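Side-chain contact in abietadiene synthase, chloroplastic (Abies grandis, PDB 3S9V), which is a chloroplast enzyme of the terpene synthase family, built largely of helices and including a metal-binding domain: residues A60-I65 with D249-V254. Residues are numbered along the deposited sequence; the frame is centred on the assembly and turned at random.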
ATOM      1  N   ALA A  60      17.565  -2.664  31.250  1.00 14.85           N
ATOM      2  CA  ALA A  60      18.793  -2.609  32.029  1.00 15.23           C
ATOM      3  C   ALA A  60      19.112  -1.159  32.404  1.00 16.49           C
ATOM      4  O   ALA A  60      19.597  -0.890  33.505  1.00 17.15           O
ATOM      5  CB  ALA A  60      19.942  -3.212  31.236  1.00 17.04           C
ATOM      6  N   TRP A  61      18.836  -0.225  31.498  1.00 13.80           N
ATOM      7  CA  TRP A  61      19.109   1.181  31.780  1.00 16.06           C
ATOM      8  C   TRP A  61      18.134   1.759  32.797  1.00 18.91           C
ATOM      9  O   TRP A  61      18.523   2.543  33.662  1.00 20.54           O
ATOM     10  CB  TRP A  61      19.100   2.014  30.493  1.00 10.62           C
ATOM     11  CG  TRP A  61      20.435   1.996  29.801  1.00 21.73           C
ATOM     12  CD1 TRP A  61      20.849   1.127  28.829  1.00 14.17           C
ATOM     13  CD2 TRP A  61      21.565   2.837  30.098  1.00 17.66           C
ATOM     14  NE1 TRP A  61      22.167   1.373  28.507  1.00 24.54           N
ATOM     15  CE2 TRP A  61      22.630   2.415  29.269  1.00 12.98           C
ATOM     16  CE3 TRP A  61      21.779   3.902  30.988  1.00 18.78           C
ATOM     17  CZ2 TRP A  61      23.891   3.018  29.301  1.00 13.88           C
ATOM     18  CZ3 TRP A  61      23.047   4.510  31.022  1.00 14.89           C
ATOM     19  CH2 TRP A  61      24.081   4.063  30.182  1.00 14.80           C
ATOM     20  N   VAL A  62      16.869   1.375  32.701  1.00 17.97           N
ATOM     21  CA  VAL A  62      15.888   1.851  33.663  1.00 17.75           C
ATOM     22  C   VAL A  62      16.268   1.305  35.050  1.00 15.95           C
ATOM     23  O   VAL A  62      16.186   2.011  36.046  1.00 18.85           O
ATOM     24  CB  VAL A  62      14.466   1.382  33.277  1.00 15.47           C
ATOM     25  CG1 VAL A  62      13.490   1.699  34.383  1.00 15.32           C
ATOM     26  CG2 VAL A  62      14.027   2.084  31.987  1.00 14.24           C
ATOM     27  N   ALA A  63      16.717   0.054  35.090  1.00 17.89           N
ATOM     28  CA  ALA A  63      17.106  -0.615  36.332  1.00 14.57           C
ATOM     29  C   ALA A  63      18.277   0.051  37.041  1.00 18.55           C
ATOM     30  O   ALA A  63      18.530  -0.207  38.215  1.00 19.95           O
ATOM     31  CB  ALA A  63      17.440  -2.066  36.047  1.00 11.39           C
ATOM     32  N   ARG A  64      18.996   0.909  36.329  1.00 19.11           N
ATOM     33  CA  ARG A  64      20.129   1.600  36.916  1.00 19.29           C
ATOM     34  C   ARG A  64      19.735   2.758  37.823  1.00 19.83           C
ATOM     35  O   ARG A  64      20.463   3.089  38.766  1.00 19.32           O
ATOM     36  CB  ARG A  64      21.046   2.158  35.832  1.00 19.64           C
ATOM     37  CG  ARG A  64      21.855   1.149  35.082  1.00 28.92           C
ATOM     38  CD  ARG A  64      23.000   1.879  34.424  1.00 28.51           C
ATOM     39  NE  ARG A  64      23.662   1.093  33.396  1.00 20.46           N
ATOM     40  CZ  ARG A  64      24.757   1.499  32.766  1.00 30.65           C
ATOM     41  NH1 ARG A  64      25.299   2.673  33.075  1.00 32.09           N
ATOM     42  NH2 ARG A  64      25.299   0.743  31.825  1.00 33.20           N
ATOM     43  N   ILE A  65      18.600   3.387  37.540  1.00 19.71           N
ATOM     44  CA  ILE A  65      18.182   4.532  38.340  1.00 21.95           C
ATOM     45  C   ILE A  65      18.064   4.184  39.825  1.00 25.76           C
ATOM     46  O   ILE A  65      17.258   3.346  40.214  1.00 23.54           O
ATOM     47  CB  ILE A  65      16.837   5.081  37.845  1.00 24.59           C
ATOM     48  CG1 ILE A  65      16.873   5.246  36.324  1.00 22.99           C
ATOM     49  CG2 ILE A  65      16.556   6.429  38.491  1.00 15.80           C
ATOM     50  CD1 ILE A  65      15.528   5.598  35.727  1.00 17.24           C
ATOM     51  N   ASP A 249       8.189  10.729  34.874  1.00 23.99           N
ATOM     52  CA  ASP A 249       6.788  10.538  34.516  1.00 27.03           C
ATOM     53  C   ASP A 249       6.673   9.642  33.280  1.00 26.72           C
ATOM     54  O   ASP A 249       5.764   8.810  33.197  1.00 23.05           O
ATOM     55  CB  ASP A 249       6.102  11.877  34.232  1.00 33.13           C
ATOM     56  CG  ASP A 249       6.098  12.800  35.435  1.00 41.90           C
ATOM     57  OD1 ASP A 249       6.048  12.295  36.576  1.00 47.63           O
ATOM     58  OD2 ASP A 249       6.129  14.032  35.239  1.00 46.73           O
ATOM     59  N   PHE A 250       7.593   9.808  32.327  1.00 25.54           N
ATOM     60  CA  PHE A 250       7.572   8.989  31.114  1.00 22.83           C
ATOM     61  C   PHE A 250       7.899   7.535  31.421  1.00 19.43           C
ATOM     62  O   PHE A 250       7.302   6.626  30.848  1.00 18.36           O
ATOM     63  CB  PHE A 250       8.554   9.511  30.055  1.00 22.70           C
ATOM     64  CG  PHE A 250       8.661   8.615  28.848  1.00 19.07           C
ATOM     65  CD1 PHE A 250       9.766   7.787  28.668  1.00 18.87           C
ATOM     66  CD2 PHE A 250       7.627   8.562  27.912  1.00 19.35           C
ATOM     67  CE1 PHE A 250       9.843   6.914  27.576  1.00 18.07           C
ATOM     68  CE2 PHE A 250       7.691   7.696  26.819  1.00 18.92           C
ATOM     69  CZ  PHE A 250       8.804   6.870  26.651  1.00 21.25           C
ATOM     70  N   LEU A 251       8.849   7.312  32.322  1.00 18.32           N
ATOM     71  CA  LEU A 251       9.205   5.947  32.680  1.00 22.75           C
ATOM     72  C   LEU A 251       8.053   5.293  33.440  1.00 20.71           C
ATOM     73  O   LEU A 251       7.722   4.138  33.188  1.00 20.93           O
ATOM     74  CB  LEU A 251      10.502   5.922  33.496  1.00 17.31           C
ATOM     75  CG  LEU A 251      11.720   6.461  32.727  1.00 24.50           C
ATOM     76  CD1 LEU A 251      12.952   6.419  33.607  1.00 17.37           C
ATOM     77  CD2 LEU A 251      11.949   5.637  31.465  1.00 18.82           C
ATOM     78  N   ASN A 252       7.438   6.029  34.362  1.00 22.54           N
ATOM     79  CA  ASN A 252       6.299   5.492  35.105  1.00 26.94           C
ATOM     80  C   ASN A 252       5.196   5.120  34.109  1.00 30.09           C
ATOM     81  O   ASN A 252       4.553   4.075  34.234  1.00 28.37           O
ATOM     82  CB  ASN A 252       5.744   6.525  36.095  1.00 24.05           C
ATOM     83  CG  ASN A 252       6.649   6.733  37.292  1.00 31.26           C
ATOM     84  OD1 ASN A 252       7.241   5.780  37.811  1.00 27.56           O
ATOM     85  ND2 ASN A 252       6.747   7.981  37.755  1.00 22.97           N
ATOM     86  N   PHE A 253       4.985   5.996  33.125  1.00 29.45           N
ATOM     87  CA  PHE A 253       3.977   5.793  32.090  1.00 27.45           C
ATOM     88  C   PHE A 253       4.256   4.531  31.278  1.00 28.59           C
ATOM     89  O   PHE A 253       3.337   3.776  30.956  1.00 29.11           O
ATOM     90  CB  PHE A 253       3.914   7.034  31.183  1.00 27.63           C
ATOM     91  CG  PHE A 253       3.222   6.802  29.865  1.00 31.45           C
ATOM     92  CD1 PHE A 253       3.954   6.435  28.734  1.00 33.54           C
ATOM     93  CD2 PHE A 253       1.848   6.966  29.746  1.00 24.68           C
ATOM     94  CE1 PHE A 253       3.327   6.239  27.502  1.00 31.98           C
ATOM     95  CE2 PHE A 253       1.211   6.773  28.519  1.00 28.17           C
ATOM     96  CZ  PHE A 253       1.955   6.408  27.393  1.00 29.21           C
ATOM     97  N   VAL A 254       5.521   4.294  30.947  1.00 26.36           N
ATOM     98  CA  VAL A 254       5.872   3.097  30.195  1.00 20.30           C
ATOM     99  C   VAL A 254       5.664   1.870  31.076  1.00 20.21           C
ATOM    100  O   VAL A 254       5.123   0.862  30.626  1.00 22.53           O
ATOM    101  CB  VAL A 254       7.341   3.134  29.722  1.00 19.39           C
ATOM    102  CG1 VAL A 254       7.747   1.771  29.182  1.00 13.37           C
ATOM    103  CG2 VAL A 254       7.514   4.204  28.655  1.00 19.12           C
TER
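Leu-251 reaches out from helix 245-258 with both methyl groups and meets a different aliphatic side chain with each. Its CD1 runs tip to tip into Ile-65, the two CD1 atoms only 3.4 Å apart, closer than ordinary van der Waals contact between methyl carbons. The Ile-65 side chain is extended beyond CB, CD1 lying anti to CA (chi2 172°), which carries the terminal methyl across to the helix. The other branch is packed more loosely: Leu-251 CD2 and Val-62 CG2 are 4.1 Å apart, and the two side chains pass alongside one another in opposite directions. In the largely alpha-helical fold of the terpene synthases, this apolar contact joins helix 56-62 and the turn that follows it to helix 245-258, far along the chain, within the N-terminal-domain family region. A type I turn from Val-62 to Ile-65 brings both residues to the same neighbour, and the backbone hydrogen bond from Ile-65 N to Val-62 O (3.2 Å) spans it. Ala-236 and Phe-239 of helix 232-242 also touch Ile-65, while Phe-76 and Thr-79 pack on Val-62. Away from this buried patch, Asp-249 and Asn-252 lie on the more solvent-accessible side of helix 245-258. Phe-253, also partly exposed, makes an edge-to-face ring contact with Tyr-49.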